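Local structure of inorganic pyrophosphatase (3TR4) at residues Y53-G58 with D72-T77; F139-K144 with A152-W157. The protein probably hydrolyses inorganic pyrophosphate to two phosphate ions in a magnesium-dependent reaction, working as a homohexamer. All coordinates share one frame; numbering follows the deposited sequence.

Contact 1. Residues Y53-G58 with D72-T77; sequences YPCNYG and DVLVLT. With MN (manganese (II) ion), chain I.
N56, Y57 and G58 pair with V75, L74 and V73 as two short antiparallel strands of the beta-barrel core of a family I pyrophosphatase, their axes 4.7 Å apart at 160°. N56–V75 and G58–V73 are hydrogen-bonded pairs flanking the non-hydrogen-bonded pair Y57–L74. At G58 two backbone bonds close the pair: G58 N to V73 O and V73 N to G58 O, each 2.9 Å. At N56 the ladder is reinforced by a side chain: V75 O accepts from N56 N and, across the opposite face of its carbonyl plane, from N56 ND2 at 3.0 Å. CG of N56 lies beside its own backbone N, which brings the amide across to the carbonyl of V75. The second proton of ND2 goes to T77 OG1 at 2.7 Å, nearly in the amide plane; OG1 is also hydrogen-bonded to V79 O. OD1 of N56 accepts from the backbone of A25 and V81. An asparagine suits this buried place because both ends of its amide are used. On the other face of the sheet, L74 CD2 meets the edge of the Y57 ring at CD1, 3.6 Å away. Just before the strand, the sulfur of C55 rests against L74 CB. Small C55 also takes L76 CD2 closely against its CB. Beyond L74, helix 130-142 closes this apolar layer through I136 and F140. With CG anti to the backbone N (chi1 177°), the ring of Y57, a predicted substrate-binding residue, runs alongside the strand and ends beside D72, its plane 52° from that of the carboxylate. D72 shares manganese with D104 and also accepts a hydrogen bond from K106; its OD2 lies 2.4 Å from the metal and 3.1 Å from Y57 OH.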
loop_
_atom_site.group_PDB
_atom_site.type_symbol
_atom_site.label_atom_id
_atom_site.label_comp_id
_atom_site.label_asym_id
_atom_site.label_seq_id
_atom_site.Cartn_x
_atom_site.Cartn_y
_atom_site.Cartn_z
ATOM N N TYR B 53 12.205 -9.341 -2.083
ATOM C CA TYR B 53 12.664 -9.806 -3.381
ATOM C C TYR B 53 12.987 -8.627 -4.294
ATOM O O TYR B 53 12.209 -7.679 -4.394
ATOM C CB TYR B 53 11.627 -10.726 -4.016
ATOM C CG TYR B 53 11.778 -12.160 -3.584
ATOM C CD1 TYR B 53 11.559 -12.530 -2.266
ATOM C CD2 TYR B 53 12.144 -13.143 -4.489
ATOM C CE1 TYR B 53 11.697 -13.836 -1.860
ATOM C CE2 TYR B 53 12.287 -14.457 -4.092
ATOM C CZ TYR B 53 12.062 -14.799 -2.774
ATOM O OH TYR B 53 12.200 -16.105 -2.361
ATOM N N PRO B 54 14.149 -8.680 -4.952
ATOM C CA PRO B 54 14.623 -7.604 -5.826
ATOM C C PRO B 54 14.011 -7.676 -7.221
ATOM O O PRO B 54 14.316 -6.841 -8.067
ATOM C CB PRO B 54 16.120 -7.879 -5.907
ATOM C CG PRO B 54 16.201 -9.367 -5.834
ATOM C CD PRO B 54 15.131 -9.774 -4.849
ATOM N N CYS B 55 13.167 -8.675 -7.455
ATOM C CA CYS B 55 12.500 -8.850 -8.738
ATOM C C CYS B 55 11.398 -9.884 -8.567
ATOM O O CYS B 55 11.277 -10.481 -7.498
ATOM C CB CYS B 55 13.495 -9.313 -9.803
ATOM S SG CYS B 55 14.376 -10.844 -9.401
ATOM N N ASN B 56 10.588 -10.097 -9.602
ATOM C CA ASN B 56 9.571 -11.138 -9.527
ATOM C C ASN B 56 10.224 -12.507 -9.598
ATOM O O ASN B 56 11.311 -12.658 -10.157
ATOM C CB ASN B 56 8.525 -11.003 -10.635
ATOM C CG ASN B 56 7.958 -9.604 -10.737
ATOM O OD1 ASN B 56 7.109 -9.198 -9.941
ATOM N ND2 ASN B 56 8.424 -8.859 -11.727
ATOM N N TYR B 57 9.555 -13.502 -9.031
ATOM C CA TYR B 57 10.113 -14.844 -8.951
ATOM C C TYR B 57 9.036 -15.866 -9.279
ATOM O O TYR B 57 7.908 -15.769 -8.794
ATOM C CB TYR B 57 10.682 -15.085 -7.552
ATOM C CG TYR B 57 11.223 -16.477 -7.306
ATOM C CD1 TYR B 57 12.543 -16.792 -7.593
ATOM C CD2 TYR B 57 10.419 -17.467 -6.759
ATOM C CE1 TYR B 57 13.044 -18.058 -7.357
ATOM C CE2 TYR B 57 10.910 -18.737 -6.521
ATOM C CZ TYR B 57 12.222 -19.027 -6.822
ATOM O OH TYR B 57 12.711 -20.290 -6.584
ATOM N N GLY B 58 9.383 -16.847 -10.102
ATOM C CA GLY B 58 8.429 -17.871 -10.483
ATOM C C GLY B 58 9.108 -19.113 -11.017
ATOM O O GLY B 58 10.276 -19.361 -10.737
ATOM N N ASP B 72 13.430 -22.576 -11.834
ATOM C CA ASP B 72 13.208 -21.248 -11.257
ATOM C C ASP B 72 13.522 -20.138 -12.245
ATOM O O ASP B 72 14.459 -20.245 -13.037
ATOM C CB ASP B 72 14.104 -21.017 -10.044
ATOM C CG ASP B 72 13.829 -21.976 -8.915
ATOM O OD1 ASP B 72 12.714 -22.535 -8.855
ATOM O OD2 ASP B 72 14.740 -22.148 -8.079
ATOM N N VAL B 73 12.766 -19.051 -12.160
ATOM C CA VAL B 73 13.007 -17.900 -13.016
ATOM C C VAL B 73 12.882 -16.596 -12.238
ATOM O O VAL B 73 11.964 -16.424 -11.436
ATOM C CB VAL B 73 12.028 -17.874 -14.198
ATOM C CG1 VAL B 73 12.302 -16.674 -15.091
ATOM C CG2 VAL B 73 12.128 -19.168 -14.987
ATOM N N LEU B 74 13.827 -15.690 -12.469
ATOM C CA LEU B 74 13.724 -14.325 -11.977
ATOM C C LEU B 74 13.254 -13.453 -13.133
ATOM O O LEU B 74 13.863 -13.456 -14.207
ATOM C CB LEU B 74 15.085 -13.837 -11.492
ATOM C CG LEU B 74 15.738 -14.702 -10.413
ATOM C CD1 LEU B 74 17.206 -14.335 -10.232
ATOM C CD2 LEU B 74 14.975 -14.563 -9.110
ATOM N N VAL B 75 12.177 -12.707 -12.929
ATOM C CA VAL B 75 11.671 -11.849 -13.997
ATOM C C VAL B 75 11.699 -10.378 -13.598
ATOM O O VAL B 75 11.070 -9.978 -12.621
ATOM C CB VAL B 75 10.238 -12.228 -14.412
ATOM C CG1 VAL B 75 9.827 -11.434 -15.645
ATOM C CG2 VAL B 75 10.147 -13.726 -14.682
ATOM N N LEU B 76 12.446 -9.580 -14.356
ATOM C CA LEU B 76 12.481 -8.143 -14.144
ATOM C C LEU B 76 11.358 -7.488 -14.930
ATOM O O LEU B 76 11.181 -7.757 -16.116
ATOM C CB LEU B 76 13.821 -7.570 -14.594
ATOM C CG LEU B 76 15.070 -8.149 -13.930
ATOM C CD1 LEU B 76 16.322 -7.569 -14.567
ATOM C CD2 LEU B 76 15.048 -7.874 -12.440
ATOM N N THR B 77 10.602 -6.627 -14.264
ATOM C CA THR B 77 9.484 -5.944 -14.896
ATOM C C THR B 77 9.421 -4.509 -14.395
ATOM O O THR B 77 10.006 -4.187 -13.357
ATOM C CB THR B 77 8.148 -6.627 -14.560
ATOM O OG1 THR B 77 7.962 -6.642 -13.140
ATOM C CG2 THR B 77 8.129 -8.058 -15.076
HETATM MN MN MN I . 14.142 -24.115 -6.802
HETATM O O HOH W 1 14.018 -25.322 -8.379
HETATM O O HOH W 2 11.681 -24.310 -6.467
#

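Contact 2. Residues F139-K144 with A152-W157; sequences FFERYK and AKVKGW
E141 of helix 130-142 lays its side chain across V154 of strand 152-159, joining the helix to the barrel sheet at the tight part of the contact. E141 CG reaches V154 CG2 at 3.4 Å, the side chains crossing at about a right angle, and F140 CB touches the same methyl from 4.0 Å. Valine fits because its beta branch sets CG2 against both, while M97 of strand 86-99 packs on it too. The methyl of A152 sits 3.3 Å from F140 O, a carbonyl buried with no polar partner in the model; a small side chain lets the strand come this close. Y143, a predicted substrate-binding residue, sets one face of its ring against F140 CD1. K144 passes A152 more loosely, its CD 4.4 Å from the methyl, and its ammonium is drawn off to a salt bridge with E100. Toward solvent the contact thins out: K153 points away from the helix and brings only CD to 3.7 Å from E141 OE1. The glutamate chain bends at chi2 (-139°), turning its carboxylate to the strand backbone, where V154 N donates to OE1 at 3.1 Å, from above the carboxylate plane. A charged side chain thus ties the helix to a strand amide, and K153 NZ, weakly hydrogen-bonded to V154 O and 4.6 Å from OE1, probably adds mild electrostatic attraction without forming a salt bridge.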
loop_
_atom_site.group_PDB
_atom_site.type_symbol
_atom_site.label_atom_id
_atom_site.label_comp_id
_atom_site.label_asym_id
_atom_site.label_seq_id
_atom_site.Cartn_x
_atom_site.Cartn_y
_atom_site.Cartn_z
ATOM N N PHE B 139 20.982 -10.675 -2.466
ATOM C CA PHE B 139 19.744 -11.196 -1.894
ATOM C C PHE B 139 19.747 -12.719 -1.773
ATOM O O PHE B 139 19.428 -13.265 -0.721
ATOM C CB PHE B 139 18.519 -10.750 -2.700
ATOM C CG PHE B 139 17.227 -11.354 -2.208
ATOM C CD1 PHE B 139 16.735 -12.519 -2.770
ATOM C CD2 PHE B 139 16.518 -10.764 -1.172
ATOM C CE1 PHE B 139 15.553 -13.084 -2.317
ATOM C CE2 PHE B 139 15.335 -11.321 -0.713
ATOM C CZ PHE B 139 14.852 -12.487 -1.286
ATOM N N PHE B 140 20.102 -13.412 -2.849
ATOM C CA PHE B 140 20.030 -14.869 -2.822
ATOM C C PHE B 140 21.133 -15.510 -1.986
ATOM O O PHE B 140 21.005 -16.650 -1.544
ATOM C CB PHE B 140 19.946 -15.447 -4.234
ATOM C CG PHE B 140 18.590 -15.287 -4.849
ATOM C CD1 PHE B 140 17.542 -16.108 -4.458
ATOM C CD2 PHE B 140 18.348 -14.295 -5.782
ATOM C CE1 PHE B 140 16.282 -15.955 -5.003
ATOM C CE2 PHE B 140 17.085 -14.137 -6.334
ATOM C CZ PHE B 140 16.054 -14.969 -5.944
ATOM N N GLU B 141 22.199 -14.761 -1.743
ATOM C CA GLU B 141 23.252 -15.225 -0.856
ATOM C C GLU B 141 22.855 -15.086 0.611
ATOM O O GLU B 141 23.323 -15.841 1.459
ATOM C CB GLU B 141 24.545 -14.450 -1.111
ATOM C CG GLU B 141 25.130 -14.663 -2.491
ATOM C CD GLU B 141 26.636 -14.810 -2.466
ATOM O OE1 GLU B 141 27.118 -15.949 -2.277
ATOM O OE2 GLU B 141 27.334 -13.787 -2.630
ATOM N N ARG B 142 21.985 -14.124 0.907
ATOM C CA ARG B 142 21.714 -13.765 2.297
ATOM C C ARG B 142 20.303 -14.084 2.794
ATOM O O ARG B 142 20.053 -14.048 3.998
ATOM C CB ARG B 142 22.013 -12.279 2.530
ATOM C CG ARG B 142 23.470 -11.890 2.343
ATOM C CD ARG B 142 24.390 -12.793 3.152
ATOM N NE ARG B 142 25.574 -12.083 3.629
ATOM C CZ ARG B 142 26.565 -11.664 2.848
ATOM N NH1 ARG B 142 26.517 -11.872 1.539
ATOM N NH2 ARG B 142 27.603 -11.028 3.376
ATOM N N TYR B 143 19.386 -14.397 1.885
ATOM C CA TYR B 143 17.979 -14.505 2.267
ATOM C C TYR B 143 17.631 -15.719 3.140
ATOM O O TYR B 143 16.546 -15.776 3.717
ATOM C CB TYR B 143 17.052 -14.408 1.046
ATOM C CG TYR B 143 16.915 -15.666 0.216
ATOM C CD1 TYR B 143 15.667 -16.080 -0.234
ATOM C CD2 TYR B 143 18.024 -16.424 -0.139
ATOM C CE1 TYR B 143 15.522 -17.219 -1.000
ATOM C CE2 TYR B 143 17.887 -17.573 -0.910
ATOM C CZ TYR B 143 16.633 -17.962 -1.337
ATOM O OH TYR B 143 16.477 -19.097 -2.101
ATOM N N LYS B 144 18.550 -16.673 3.252
ATOM C CA LYS B 144 18.333 -17.842 4.107
ATOM C C LYS B 144 19.082 -17.728 5.435
ATOM O O LYS B 144 19.034 -18.638 6.265
ATOM C CB LYS B 144 18.764 -19.125 3.391
ATOM C CG LYS B 144 17.888 -19.530 2.213
ATOM C CD LYS B 144 18.336 -20.877 1.655
ATOM C CE LYS B 144 17.345 -21.425 0.642
ATOM N NZ LYS B 144 17.690 -22.815 0.224
ATOM N N ALA B 152 22.992 -21.131 1.199
ATOM C CA ALA B 152 23.026 -20.649 -0.173
ATOM C C ALA B 152 24.399 -20.100 -0.514
ATOM O O ALA B 152 25.095 -19.547 0.342
ATOM C CB ALA B 152 21.965 -19.589 -0.390
ATOM N N LYS B 153 24.782 -20.265 -1.773
ATOM C CA LYS B 153 26.041 -19.745 -2.273
ATOM C C LYS B 153 25.875 -19.442 -3.753
ATOM O O LYS B 153 25.708 -20.354 -4.564
ATOM C CB LYS B 153 27.161 -20.765 -2.065
ATOM C CG LYS B 153 28.517 -20.334 -2.601
ATOM C CD LYS B 153 29.049 -19.120 -1.864
ATOM C CE LYS B 153 30.493 -18.836 -2.244
ATOM N NZ LYS B 153 30.654 -18.592 -3.706
ATOM N N VAL B 154 25.899 -18.159 -4.098
ATOM C CA VAL B 154 25.807 -17.748 -5.493
ATOM C C VAL B 154 27.184 -17.781 -6.140
ATOM O O VAL B 154 28.135 -17.196 -5.622
ATOM C CB VAL B 154 25.193 -16.349 -5.633
ATOM C CG1 VAL B 154 25.227 -15.888 -7.095
ATOM C CG2 VAL B 154 23.774 -16.349 -5.100
ATOM N N LYS B 155 27.284 -18.473 -7.271
ATOM C CA LYS B 155 28.562 -18.668 -7.943
ATOM C C LYS B 155 28.874 -17.553 -8.944
ATOM O O LYS B 155 30.029 -17.146 -9.096
ATOM C CB LYS B 155 28.579 -20.023 -8.651
ATOM C CG LYS B 155 28.207 -21.195 -7.756
ATOM C CD LYS B 155 29.154 -21.308 -6.573
ATOM C CE LYS B 155 28.757 -22.454 -5.653
ATOM N NZ LYS B 155 28.819 -23.776 -6.336
ATOM N N GLY B 156 27.845 -17.062 -9.628
ATOM C CA GLY B 156 28.032 -16.018 -10.619
ATOM C C GLY B 156 26.936 -16.002 -11.666
ATOM O O GLY B 156 25.976 -16.768 -11.589
ATOM N N TRP B 157 27.080 -15.118 -12.646
ATOM C CA TRP B 157 26.130 -15.026 -13.747
ATOM C C TRP B 157 26.696 -15.654 -15.017
ATOM O O TRP B 157 27.851 -15.419 -15.370
ATOM C CB TRP B 157 25.781 -13.563 -14.019
ATOM C CG TRP B 157 25.102 -12.893 -12.871
ATOM C CD1 TRP B 157 25.695 -12.199 -11.858
ATOM C CD2 TRP B 157 23.695 -12.852 -12.616
ATOM N NE1 TRP B 157 24.745 -11.731 -10.988
ATOM C CE2 TRP B 157 23.508 -12.117 -11.431
ATOM C CE3 TRP B 157 22.578 -13.365 -13.278
ATOM C CZ2 TRP B 157 22.247 -11.882 -10.892
ATOM C CZ3 TRP B 157 21.329 -13.132 -12.744
ATOM C CH2 TRP B 157 21.171 -12.396 -11.560
#

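Contact 1 closes before contact 2 opens along the chain, and their centres lie about 14 Å apart, the first about 5 Å from the centre of the chain and the second about 13 Å. Both reach the same mixed sheet: strands 56-59 and 72-75 pair in contact 1, while strand 152-159 joins it through strand 86-99. Helix 130-142 is the bridge. L74 CD2 meets F140 CZ at 3.4 Å, and Y53 and P54 pack on F139. F140 of this helix thus packs between L74 and V154, and Y143, three residues on, is a predicted substrate binder near the manganese site of D72.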